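Local structure of cobalamin biosynthesis protein CobN (Mycobacterium tuberculosis, 7C6O) at residues T888-T893 / D946-V951; K848-R853 / D896-V901; D301-L306 / S310-P315; L561-G566 / P595-Q600; T937-G942 / Y1003-L1008. The protein probably serves as the large, catalytic subunit of cobaltochelatase, which inserts cobalt into the corrin ring precursor during cobalamin biosynthesis in an ATP-dependent reaction. All coordinates share one frame; numbering follows the deposited sequence.

Contact 1. Residues T888-T893 / D946-V951; sequences TSAMRT and DAFPHV
F948 reaches from the junction of helices 942-947 and 949-963 to meet A890 and M891 of helix 887-893, and its ring makes the tight half of this buried contact. A890 lies over one face: its CB is 4.2 Å from the centroid of the F948 ring and only 27° off the ring normal, which is CH-pi geometry, although the displacement brings it nearest CZ and CE1. M891 comes to the same end of the ring from another direction. Its CG lies in the ring plane at the edge, 3.7 Å from F948 CZ, so two neighbouring residues of one helix take a face and an edge of the same phenyl group. The F948 ring is placed by a chi1 of -64°, with CG beside the backbone N and anti to the carbonyl carbon. That residue follows one helix and holds the N-cap position of the next.

The looser half lies along the end of M891. The chain is extended beyond CG, and its methyl CE stands 4.1 Å from F948 CZ and 4.2 Å from A947 CB. P949 and H950, partly exposed, pack on P305 of helix 305-313. F944 meets the F948 ring as well, with planes about 35° apart.

Every pairing across the interface is apolar, while polar neighbours such as T888 OG1 and D946 OD2 find hydrogen-bond partners elsewhere. Between the two segments, cohesion is therefore apolar and CH-pi in kind; polar bonds to other parts of the chain hold the helices from outside.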
# COMPACT_ATOMS: atom_id res chain seq x y z
N THR A 888 2.87 -1.01 -4.12
CA THR A 888 3.57 0.18 -3.65
C THR A 888 4.17 0.96 -4.81
O THR A 888 4.21 2.20 -4.76
CB THR A 888 4.65 -0.21 -2.62
OG1 THR A 888 5.09 0.96 -1.92
CG2 THR A 888 5.84 -0.89 -3.28
N SER A 889 4.58 0.27 -5.88
CA SER A 889 5.09 0.95 -7.06
C SER A 889 3.99 1.72 -7.78
O SER A 889 4.21 2.85 -8.22
CB SER A 889 5.74 -0.06 -8.01
OG SER A 889 6.79 -0.76 -7.36
N ALA A 890 2.81 1.11 -7.92
CA ALA A 890 1.70 1.82 -8.54
C ALA A 890 1.32 3.06 -7.74
O ALA A 890 0.90 4.06 -8.32
CB ALA A 890 0.50 0.89 -8.69
N MET A 891 1.48 3.01 -6.42
CA MET A 891 1.15 4.17 -5.60
C MET A 891 2.23 5.24 -5.65
O MET A 891 1.93 6.42 -5.50
CB MET A 891 0.91 3.73 -4.16
CG MET A 891 -0.30 2.82 -3.99
SD MET A 891 -0.45 2.21 -2.30
CE MET A 891 -2.10 1.51 -2.35
N ARG A 892 3.50 4.84 -5.85
CA ARG A 892 4.57 5.82 -5.96
C ARG A 892 4.53 6.56 -7.29
O ARG A 892 4.92 7.74 -7.36
CB ARG A 892 5.94 5.13 -5.83
CG ARG A 892 6.29 4.56 -4.47
CD ARG A 892 7.72 4.00 -4.51
NE ARG A 892 8.13 3.35 -3.27
CZ ARG A 892 8.62 2.11 -3.20
NH1 ARG A 892 8.79 1.39 -4.30
NH2 ARG A 892 8.96 1.61 -2.02
N THR A 893 4.09 5.90 -8.36
CA THR A 893 4.21 6.42 -9.71
C THR A 893 2.88 6.71 -10.39
O THR A 893 2.89 7.25 -11.51
CB THR A 893 4.99 5.44 -10.60
OG1 THR A 893 4.19 4.26 -10.80
CG2 THR A 893 6.31 5.04 -9.95
N ASP A 946 -4.85 -7.05 -3.73
CA ASP A 946 -5.76 -6.50 -2.72
C ASP A 946 -6.21 -5.09 -3.08
O ASP A 946 -7.40 -4.75 -2.97
CB ASP A 946 -5.07 -6.46 -1.36
CG ASP A 946 -4.82 -7.84 -0.78
OD1 ASP A 946 -5.13 -8.85 -1.46
OD2 ASP A 946 -4.32 -7.90 0.35
N ALA A 947 -5.27 -4.23 -3.48
CA ALA A 947 -5.51 -2.80 -3.58
C ALA A 947 -5.91 -2.33 -4.97
O ALA A 947 -6.51 -1.26 -5.09
CB ALA A 947 -4.26 -2.02 -3.14
N PHE A 948 -5.59 -3.09 -6.01
CA PHE A 948 -5.86 -2.67 -7.39
C PHE A 948 -6.63 -3.75 -8.15
O PHE A 948 -6.19 -4.22 -9.20
CB PHE A 948 -4.55 -2.32 -8.09
CG PHE A 948 -3.85 -1.13 -7.49
CD1 PHE A 948 -2.80 -1.30 -6.61
CD2 PHE A 948 -4.27 0.16 -7.78
CE1 PHE A 948 -2.16 -0.21 -6.05
CE2 PHE A 948 -3.64 1.25 -7.22
CZ PHE A 948 -2.58 1.07 -6.35
N PRO A 949 -7.80 -4.15 -7.65
CA PRO A 949 -8.56 -5.18 -8.36
C PRO A 949 -9.05 -4.71 -9.72
O PRO A 949 -9.11 -5.52 -10.65
CB PRO A 949 -9.73 -5.48 -7.41
CG PRO A 949 -9.95 -4.19 -6.70
CD PRO A 949 -8.58 -3.58 -6.53
N HIS A 950 -9.37 -3.42 -9.87
CA HIS A 950 -9.77 -2.90 -11.17
C HIS A 950 -8.65 -3.03 -12.19
O HIS A 950 -8.91 -3.24 -13.38
CB HIS A 950 -10.19 -1.43 -11.06
CG HIS A 950 -11.08 -1.13 -9.90
ND1 HIS A 950 -10.60 -0.96 -8.62
CD2 HIS A 950 -12.42 -0.94 -9.82
CE1 HIS A 950 -11.60 -0.69 -7.80
NE2 HIS A 950 -12.72 -0.68 -8.50
N VAL A 951 -7.40 -2.90 -11.75
CA VAL A 951 -6.26 -2.99 -12.67
C VAL A 951 -6.01 -4.44 -13.09
O VAL A 951 -5.69 -4.70 -14.25
CB VAL A 951 -5.01 -2.37 -12.02
CG1 VAL A 951 -3.82 -2.52 -12.95
CG2 VAL A 951 -5.25 -0.91 -11.69

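Contact 2. Residues K848-R853 / D896-V901; sequences KAVPSR and DDIAEV
P851 and I898 form the centre of the first shell, with P851 CD 3.9 Å from I898 CG2. The proline presents its ring to two successive residues of helix 896-905, because its CB also meets A899 CB at 4.1 Å. V850 adds a lighter touch at the other end of the isoleucine, where its CG2 stands 4.2 Å from I898 CD1. The two branches of I898 are thus divided between two partners. CG2, anti to the backbone N, serves the proline, whereas CG1, beside that N (chi1 -55°), carries the extended arm (chi2 155°) that delivers CD1 to V850.

Backbone geometry sets up the opposing surface. The V850-P851 peptide is cis, a sharp reversal in the loop that leads to helix 853-874, and P851 is the residue whose CA comes nearest the helix, 6.0 Å from A899 CA. Further out, W911 NE1 donates to P851 O, S852 shares a backbone hydrogen bond with A894 just ahead of helix 896-905, and S852 is also the N-cap of helix 853-874, its OG bonding to A855 N. On the helix side, V951 and L955 pack on I898.

D897, E900 and V901 meet strand 880-885, while helix 853-874 covers another part, with W856 on A899 and L862 on E900. The arrangement is that of an alpha/beta layered domain: helix 896-905, second after strand 880-885, packs on the sheet, and the cis-proline loop leading to helix 853-874 packs on a different part of it.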
# COMPACT_ATOMS: atom_id res chain seq x y z
N LYS A 848 -8.99 3.62 -9.19
CA LYS A 848 -9.63 3.59 -10.50
C LYS A 848 -9.03 4.60 -11.47
O LYS A 848 -9.51 4.71 -12.60
CB LYS A 848 -11.14 3.85 -10.34
CG LYS A 848 -11.87 2.77 -9.55
CD LYS A 848 -13.25 3.22 -9.10
CE LYS A 848 -14.19 3.41 -10.29
NZ LYS A 848 -14.45 2.14 -11.01
N ALA A 849 -8.00 5.33 -11.05
CA ALA A 849 -7.38 6.37 -11.87
C ALA A 849 -5.93 6.05 -12.19
O ALA A 849 -5.11 6.96 -12.38
CB ALA A 849 -7.49 7.73 -11.18
N VAL A 850 -5.58 4.77 -12.24
CA VAL A 850 -4.22 4.35 -12.59
C VAL A 850 -4.29 3.41 -13.78
O VAL A 850 -5.16 2.52 -13.83
CB VAL A 850 -3.50 3.71 -11.39
CG1 VAL A 850 -3.29 4.73 -10.28
CG2 VAL A 850 -4.27 2.51 -10.85
N PRO A 851 -3.42 3.57 -14.79
CA PRO A 851 -2.37 4.59 -14.84
C PRO A 851 -2.88 5.99 -15.15
O PRO A 851 -3.84 6.15 -15.91
CB PRO A 851 -1.46 4.10 -15.96
CG PRO A 851 -2.39 3.36 -16.87
CD PRO A 851 -3.39 2.70 -15.98
N SER A 852 -2.25 7.00 -14.55
CA SER A 852 -2.49 8.37 -14.95
C SER A 852 -1.89 8.62 -16.33
O SER A 852 -1.17 7.79 -16.88
CB SER A 852 -1.90 9.35 -13.93
OG SER A 852 -0.48 9.33 -13.98
N ARG A 853 -2.20 9.80 -16.88
CA ARG A 853 -1.62 10.16 -18.17
C ARG A 853 -0.10 10.30 -18.07
O ARG A 853 0.62 9.92 -19.00
CB ARG A 853 -2.25 11.45 -18.69
CG ARG A 853 -3.72 11.30 -19.05
CD ARG A 853 -4.29 12.59 -19.63
NE ARG A 853 -5.68 12.42 -20.05
CZ ARG A 853 -6.05 12.01 -21.26
NH1 ARG A 853 -5.14 11.71 -22.17
NH2 ARG A 853 -7.34 11.89 -21.56
N ASP A 896 3.18 3.30 -13.44
CA ASP A 896 4.15 3.10 -14.51
C ASP A 896 4.17 1.65 -14.99
O ASP A 896 4.17 1.39 -16.20
CB ASP A 896 5.55 3.52 -14.05
CG ASP A 896 5.72 5.02 -13.98
OD1 ASP A 896 4.72 5.75 -14.13
OD2 ASP A 896 6.87 5.46 -13.77
N ASP A 897 4.22 0.70 -14.06
CA ASP A 897 4.25 -0.72 -14.42
C ASP A 897 3.04 -1.10 -15.27
O ASP A 897 3.17 -1.82 -16.27
CB ASP A 897 4.26 -1.60 -13.16
CG ASP A 897 5.56 -1.53 -12.39
OD1 ASP A 897 6.56 -0.99 -12.90
OD2 ASP A 897 5.56 -2.04 -11.25
N ILE A 898 1.86 -0.65 -14.86
CA ILE A 898 0.63 -0.99 -15.56
C ILE A 898 0.68 -0.46 -16.99
O ILE A 898 0.34 -1.17 -17.94
CB ILE A 898 -0.59 -0.43 -14.80
CG1 ILE A 898 -0.58 -0.92 -13.35
CG2 ILE A 898 -1.88 -0.82 -15.52
CD1 ILE A 898 -1.33 -0.01 -12.40
N ALA A 899 1.11 0.79 -17.15
CA ALA A 899 1.21 1.38 -18.48
C ALA A 899 2.21 0.63 -19.35
O ALA A 899 2.00 0.49 -20.56
CB ALA A 899 1.60 2.85 -18.36
N GLU A 900 3.29 0.13 -18.75
CA GLU A 900 4.28 -0.60 -19.53
C GLU A 900 3.69 -1.88 -20.10
O GLU A 900 3.92 -2.22 -21.27
CB GLU A 900 5.51 -0.91 -18.68
CG GLU A 900 6.64 -1.57 -19.48
CD GLU A 900 7.84 -1.93 -18.63
OE1 GLU A 900 7.77 -1.79 -17.39
OE2 GLU A 900 8.87 -2.36 -19.20
N VAL A 901 2.91 -2.61 -19.29
CA VAL A 901 2.24 -3.81 -19.78
C VAL A 901 1.32 -3.46 -20.95
O VAL A 901 1.35 -4.11 -22.00
CB VAL A 901 1.47 -4.50 -18.64
CG1 VAL A 901 0.68 -5.69 -19.18
CG2 VAL A 901 2.42 -4.94 -17.54

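Contact 3. Residues D301-L306 / S310-P315; sequences DGLSPL and SQVAVP
S310 reaches back to L306 with two donors that share one acceptor. S310 N bonds L306 O at 2.9 Å, with an N-H...O angle of 160° and only a slight tilt from the carbonyl plane. S310 OG lies closer, 2.7 Å from L306 O, but stands above that plane, 41° out of it, and does not use a lone-pair direction. Its torsion explains the double grip: at chi1 59° the hydroxyl sits between the backbone N and the carbonyl carbon, which turns it to the preceding turn of helix.

The L306 side chain brings its CD1 to 3.8 Å from S310 OG, placing a methyl beside the hydroxyl.

These bonds belong to helix 305-313, a short helix for which S304 is the N-cap, its OG bonding to D307 N; a wider pi-type turn occupies 310-313. Strand 283-289 lies alongside, with L289 touching L303 and L287 touching V312.

Between those two residues the contact is apolar. L303 CD2 meets V312 CG2 at 3.8 Å, the side chains crossing at a slant. L303 has a chi1 off the staggered position, and its CD2 points to V312.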
# COMPACT_ATOMS: atom_id res chain seq x y z
N ASP A 301 -11.66 -12.72 -1.07
CA ASP A 301 -11.86 -11.44 -1.73
C ASP A 301 -12.96 -10.70 -0.97
O ASP A 301 -14.14 -10.78 -1.31
CB ASP A 301 -12.23 -11.66 -3.19
CG ASP A 301 -12.22 -10.38 -4.00
OD1 ASP A 301 -11.76 -9.34 -3.48
OD2 ASP A 301 -12.68 -10.42 -5.16
N GLY A 302 -12.56 -9.97 0.07
CA GLY A 302 -13.52 -9.50 1.06
C GLY A 302 -14.48 -8.45 0.52
O GLY A 302 -15.68 -8.51 0.80
N LEU A 303 -13.98 -7.48 -0.23
CA LEU A 303 -14.79 -6.38 -0.72
C LEU A 303 -14.84 -6.40 -2.24
O LEU A 303 -13.87 -6.77 -2.91
CB LEU A 303 -14.24 -5.02 -0.25
CG LEU A 303 -14.79 -4.43 1.05
CD1 LEU A 303 -14.51 -5.35 2.23
CD2 LEU A 303 -14.19 -3.04 1.28
N SER A 304 -15.99 -5.99 -2.78
CA SER A 304 -16.11 -5.77 -4.21
C SER A 304 -15.18 -4.63 -4.62
O SER A 304 -14.82 -3.78 -3.80
CB SER A 304 -17.55 -5.42 -4.58
OG SER A 304 -17.88 -4.14 -4.08
N PRO A 305 -14.76 -4.59 -5.89
CA PRO A 305 -13.96 -3.45 -6.35
C PRO A 305 -14.61 -2.10 -6.09
O PRO A 305 -13.90 -1.13 -5.78
CB PRO A 305 -13.80 -3.73 -7.85
CG PRO A 305 -13.87 -5.23 -7.95
CD PRO A 305 -14.90 -5.63 -6.92
N LEU A 306 -15.94 -2.01 -6.19
CA LEU A 306 -16.62 -0.76 -5.86
C LEU A 306 -16.43 -0.38 -4.40
O LEU A 306 -16.16 0.78 -4.07
CB LEU A 306 -18.11 -0.86 -6.19
CG LEU A 306 -19.03 0.11 -5.45
CD1 LEU A 306 -18.81 1.55 -5.91
CD2 LEU A 306 -20.49 -0.30 -5.60
N SER A 310 -14.73 3.02 -2.82
CA SER A 310 -15.63 4.00 -2.22
C SER A 310 -15.64 3.97 -0.69
O SER A 310 -15.90 5.00 -0.07
CB SER A 310 -17.06 3.80 -2.74
OG SER A 310 -17.53 2.50 -2.44
N GLN A 311 -15.37 2.82 -0.07
CA GLN A 311 -15.43 2.73 1.38
C GLN A 311 -14.07 2.57 2.04
O GLN A 311 -14.00 2.59 3.28
CB GLN A 311 -16.32 1.56 1.81
CG GLN A 311 -17.79 1.78 1.48
CD GLN A 311 -18.68 0.74 2.11
OE1 GLN A 311 -18.67 0.55 3.33
NE2 GLN A 311 -19.45 0.04 1.29
N VAL A 312 -12.99 2.43 1.27
CA VAL A 312 -11.67 2.29 1.87
C VAL A 312 -10.70 3.29 1.25
O VAL A 312 -10.22 4.20 1.94
CB VAL A 312 -11.15 0.84 1.72
CG1 VAL A 312 -9.75 0.72 2.32
CG2 VAL A 312 -12.09 -0.13 2.41
N ALA A 313 -10.41 3.14 -0.05
CA ALA A 313 -9.31 3.89 -0.66
C ALA A 313 -9.54 5.40 -0.58
O ALA A 313 -8.64 6.15 -0.19
CB ALA A 313 -9.12 3.46 -2.11
N VAL A 314 -10.72 5.86 -0.95
CA VAL A 314 -11.01 7.29 -0.94
C VAL A 314 -11.25 7.77 0.49
O VAL A 314 -10.73 8.84 0.85
CB VAL A 314 -12.19 7.63 -1.87
CG1 VAL A 314 -12.52 9.12 -1.79
CG2 VAL A 314 -11.86 7.25 -3.30
N PRO A 315 -11.99 7.05 1.35
CA PRO A 315 -12.07 7.48 2.75
C PRO A 315 -10.72 7.64 3.44
O PRO A 315 -10.63 8.41 4.41
CB PRO A 315 -12.91 6.38 3.40
CG PRO A 315 -13.81 5.94 2.32
CD PRO A 315 -12.96 5.97 1.06

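Contact 4. Residues L561-G566 / P595-Q600; sequences LEWLPG and PGEGTQ
This is a CH-pi contact between W563, in the short 3-10 turn after strand 551-555, and Q600 of helix 595-604, with a water alongside that bridges the 3-10 turn to E597 O. Q600 CG lies 3.6 Å from the centroid of the six-membered ring of W563 and 8° off its normal, almost straight over the face. Q600 CB rests on the same ring, 3.6 Å from W563 CZ2. The chain bends at chi2 (70°), bringing Q600 NE2 to 3.5 Å from W563 CZ3, but the amide plane is turned 62° from the ring, so this is no amide stack. D946 OD2 accepts from that NE2 instead.

E597 contributes its backbone at the ring edge, with E597 CA 4.1 Å from W563 CZ2. Beside it, water 1 accepts from W563 NE1 at 3.0 Å and donates to E562 OE2 and to E597 O, each at 2.7 Å. Y588 OH also bonds E562 OE2, and Y1003 meets the indole edge-to-face.

Aliphatic carbons on the ring face therefore combine with a water that spends both hydrogens and takes one: the indole N-H, E562 OE2 and E597 O are each given a partner without bonding one another directly, and the contact fixes the tryptophan by face and by edge.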
# COMPACT_ATOMS: atom_id res chain seq x y z
N LEU A 561 2.08 -8.91 11.21
CA LEU A 561 0.69 -9.11 11.60
C LEU A 561 -0.26 -8.76 10.46
O LEU A 561 -1.18 -9.52 10.14
CB LEU A 561 0.36 -8.30 12.85
CG LEU A 561 -1.05 -8.52 13.41
CD1 LEU A 561 -1.03 -8.54 14.93
CD2 LEU A 561 -2.03 -7.47 12.90
N GLU A 562 -0.05 -7.60 9.82
CA GLU A 562 -0.93 -7.19 8.73
C GLU A 562 -0.72 -8.00 7.46
O GLU A 562 -1.39 -7.74 6.46
CB GLU A 562 -0.75 -5.70 8.44
CG GLU A 562 0.62 -5.29 7.91
CD GLU A 562 1.63 -4.97 9.00
OE1 GLU A 562 1.54 -5.56 10.10
OE2 GLU A 562 2.52 -4.13 8.76
N TRP A 563 0.18 -8.99 7.48
CA TRP A 563 0.41 -9.86 6.33
C TRP A 563 0.03 -11.31 6.62
O TRP A 563 0.34 -12.19 5.80
CB TRP A 563 1.88 -9.77 5.89
CG TRP A 563 2.25 -8.38 5.48
CD1 TRP A 563 2.82 -7.41 6.26
CD2 TRP A 563 2.04 -7.78 4.19
NE1 TRP A 563 3.00 -6.26 5.53
CE2 TRP A 563 2.53 -6.46 4.26
CE3 TRP A 563 1.50 -8.24 2.99
CZ2 TRP A 563 2.49 -5.59 3.17
CZ3 TRP A 563 1.46 -7.38 1.90
CH2 TRP A 563 1.95 -6.07 2.00
N LEU A 564 -0.63 -11.58 7.74
CA LEU A 564 -1.08 -12.92 8.05
C LEU A 564 -2.20 -13.34 7.10
O LEU A 564 -2.91 -12.50 6.55
CB LEU A 564 -1.56 -13.00 9.50
CG LEU A 564 -0.52 -12.82 10.60
CD1 LEU A 564 -1.19 -12.89 11.96
CD2 LEU A 564 0.57 -13.88 10.49
N PRO A 565 -2.37 -14.65 6.89
CA PRO A 565 -3.43 -15.11 5.99
C PRO A 565 -4.81 -14.66 6.46
O PRO A 565 -5.09 -14.58 7.66
CB PRO A 565 -3.30 -16.64 6.03
CG PRO A 565 -1.87 -16.87 6.39
CD PRO A 565 -1.51 -15.76 7.34
N GLY A 566 -5.66 -14.37 5.49
CA GLY A 566 -6.99 -13.88 5.76
C GLY A 566 -7.53 -13.21 4.51
O GLY A 566 -6.94 -13.30 3.43
N PRO A 595 4.27 3.53 0.27
CA PRO A 595 2.80 3.63 0.45
C PRO A 595 2.10 2.29 0.50
O PRO A 595 1.14 2.13 1.27
CB PRO A 595 2.36 4.45 -0.77
CG PRO A 595 3.43 4.23 -1.78
CD PRO A 595 4.70 4.12 -1.01
N GLY A 596 2.52 1.32 -0.32
CA GLY A 596 1.81 0.05 -0.37
C GLY A 596 1.86 -0.71 0.95
O GLY A 596 0.84 -1.20 1.44
N GLU A 597 3.05 -0.80 1.53
CA GLU A 597 3.20 -1.55 2.77
C GLU A 597 2.48 -0.85 3.92
O GLU A 597 1.88 -1.50 4.78
CB GLU A 597 4.68 -1.76 3.08
CG GLU A 597 5.44 -2.50 1.98
CD GLU A 597 5.97 -1.58 0.89
OE1 GLU A 597 5.49 -0.43 0.77
OE2 GLU A 597 6.90 -2.00 0.16
N GLY A 598 2.52 0.49 3.96
CA GLY A 598 1.79 1.21 4.98
C GLY A 598 0.29 1.04 4.82
O GLY A 598 -0.44 0.91 5.81
N THR A 599 -0.19 1.04 3.58
CA THR A 599 -1.61 0.89 3.31
C THR A 599 -2.12 -0.47 3.79
O THR A 599 -3.26 -0.58 4.28
CB THR A 599 -1.87 1.08 1.82
OG1 THR A 599 -1.51 2.41 1.44
CG2 THR A 599 -3.33 0.85 1.48
N GLN A 600 -1.30 -1.51 3.66
CA GLN A 600 -1.73 -2.83 4.11
C GLN A 600 -1.98 -2.85 5.61
O GLN A 600 -2.93 -3.48 6.08
CB GLN A 600 -0.69 -3.89 3.72
CG GLN A 600 -1.18 -5.34 3.87
CD GLN A 600 -2.24 -5.72 2.83
OE1 GLN A 600 -3.25 -5.03 2.67
NE2 GLN A 600 -2.01 -6.82 2.14
O HOH W 1 3.21 -3.38 6.21

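Contact 5. Residues T937-G942 / Y1003-L1008; sequences TVRISG and YGAGLL
R939, near the end of strand 935-940, sends its guanidinium to the G1004-A1005 backbone. From CB the chain leaves with CG anti to the backbone N (chi1 171°) and then bends at chi2 (55°); CB, CG and CD span the gap without coming within 4.2 Å of residues 1003-1008. NE turns back to its own strand and makes a weak bond to I940 O at 3.2 Å. NH1 donates to water 2 at 2.9 Å, and that water in turn donates to A1005 O. NH2 goes furthest. It lies 3.7 Å from A1005 CA, donates to water 3 at 2.9 Å, and has G1004 O near its plane at the edge, 3.5 Å away. Y1026 adds a cation-pi partner.

Further along, G942 CA packs obliquely on the Y1003 ring, 3.7 Å from CD1, the glycine having no side chain to keep the ring off. Water 4 links G1004 N, at 3.1 Å, more weakly to G942 N. The Y1003 hydroxyl is probably hydrogen-bonded to D946.

Where the strand end faces the loop before helix 1007-1013, polar matching thus runs largely through water: NH1 reaches A1005 O through water 2, and NH2 reaches G1004 O more weakly through water 3. The waters and the carbonyl dipoles would probably help to stabilise the arginine's positive charge.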
# COMPACT_ATOMS: atom_id res chain seq x y z
N THR A 937 3.85 -11.67 -19.49
CA THR A 937 3.44 -12.42 -18.30
C THR A 937 3.68 -11.54 -17.09
O THR A 937 4.78 -11.01 -16.91
CB THR A 937 4.21 -13.73 -18.18
OG1 THR A 937 3.83 -14.61 -19.25
CG2 THR A 937 3.91 -14.41 -16.85
N VAL A 938 2.66 -11.38 -16.26
CA VAL A 938 2.68 -10.45 -15.14
C VAL A 938 2.63 -11.24 -13.84
O VAL A 938 1.70 -12.03 -13.63
CB VAL A 938 1.52 -9.45 -15.20
CG1 VAL A 938 1.54 -8.53 -13.99
CG2 VAL A 938 1.58 -8.64 -16.49
N ARG A 939 3.61 -11.02 -12.97
CA ARG A 939 3.54 -11.47 -11.59
C ARG A 939 3.14 -10.28 -10.73
O ARG A 939 3.93 -9.35 -10.55
CB ARG A 939 4.88 -12.07 -11.13
CG ARG A 939 4.94 -12.35 -9.63
CD ARG A 939 3.79 -13.25 -9.16
NE ARG A 939 3.85 -13.46 -7.71
CZ ARG A 939 4.64 -14.35 -7.12
NH1 ARG A 939 5.43 -15.13 -7.85
NH2 ARG A 939 4.64 -14.47 -5.80
N ILE A 940 1.92 -10.31 -10.21
CA ILE A 940 1.46 -9.30 -9.27
C ILE A 940 1.75 -9.79 -7.86
O ILE A 940 1.84 -10.99 -7.60
CB ILE A 940 -0.05 -8.99 -9.45
CG1 ILE A 940 -0.89 -10.24 -9.21
CG2 ILE A 940 -0.32 -8.40 -10.84
CD1 ILE A 940 -2.39 -10.00 -9.28
N SER A 941 1.91 -8.85 -6.94
CA SER A 941 2.04 -9.22 -5.54
C SER A 941 0.67 -9.46 -4.93
O SER A 941 -0.37 -9.18 -5.54
CB SER A 941 2.79 -8.13 -4.77
OG SER A 941 2.06 -6.92 -4.76
N GLY A 942 0.66 -10.00 -3.71
CA GLY A 942 -0.59 -10.13 -2.99
C GLY A 942 -1.24 -8.80 -2.71
O GLY A 942 -2.46 -8.65 -2.81
N TYR A 1003 0.19 -13.94 1.03
CA TYR A 1003 1.11 -12.94 0.52
C TYR A 1003 2.50 -13.53 0.39
O TYR A 1003 2.80 -14.59 0.94
CB TYR A 1003 1.13 -11.71 1.44
CG TYR A 1003 -0.25 -11.13 1.62
CD1 TYR A 1003 -0.75 -10.22 0.71
CD2 TYR A 1003 -1.07 -11.55 2.66
CE1 TYR A 1003 -2.01 -9.72 0.83
CE2 TYR A 1003 -2.35 -11.05 2.79
CZ TYR A 1003 -2.82 -10.13 1.87
OH TYR A 1003 -4.08 -9.62 1.98
N GLY A 1004 3.36 -12.83 -0.34
CA GLY A 1004 4.76 -13.16 -0.43
C GLY A 1004 5.11 -14.03 -1.63
O GLY A 1004 4.25 -14.54 -2.35
N ALA A 1005 6.42 -14.18 -1.84
CA ALA A 1005 6.95 -15.00 -2.92
C ALA A 1005 7.72 -16.22 -2.43
O ALA A 1005 8.08 -17.07 -3.24
CB ALA A 1005 7.86 -14.16 -3.83
N GLY A 1006 8.00 -16.31 -1.12
CA GLY A 1006 8.51 -17.52 -0.52
C GLY A 1006 10.02 -17.67 -0.52
O GLY A 1006 10.55 -18.45 0.28
N LEU A 1007 10.73 -16.96 -1.40
CA LEU A 1007 12.15 -17.22 -1.56
C LEU A 1007 13.00 -16.62 -0.45
O LEU A 1007 14.10 -17.13 -0.18
CB LEU A 1007 12.62 -16.72 -2.93
CG LEU A 1007 12.11 -17.59 -4.08
CD1 LEU A 1007 12.62 -17.08 -5.41
CD2 LEU A 1007 12.52 -19.05 -3.89
N LEU A 1008 12.54 -15.55 0.20
CA LEU A 1008 13.25 -15.07 1.38
C LEU A 1008 13.24 -16.12 2.48
O LEU A 1008 14.27 -16.39 3.11
CB LEU A 1008 12.64 -13.77 1.89
CG LEU A 1008 13.26 -13.19 3.16
CD1 LEU A 1008 14.74 -12.91 2.96
CD2 LEU A 1008 12.53 -11.93 3.60
O HOH W 2 6.50 -16.84 -5.70
O HOH W 3 3.09 -12.32 -4.69
O HOH W 4 2.51 -9.95 -1.27

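Contacts 3 and 4 come first along the chain, each closing before the next opens; the segments of contact 1 alternate with those of contacts 2 and 5. Contact 1, centred about 7 Å from the centre of the chain, touches the other four, whose centres are about 9 to 14 Å away. Contacts 1 and 2 lie among helices and loops packed on the mixed sheet that supplies the strand of contact 5. Contact 4 adds helix 595-604, and helix 305-313 of contact 3 meets contact 1 at P949 and H950. D946 of contact 1 bonds Q600 of contact 4 and probably Y1003 of contact 5, so distant parts of the sequence meet around contact 1.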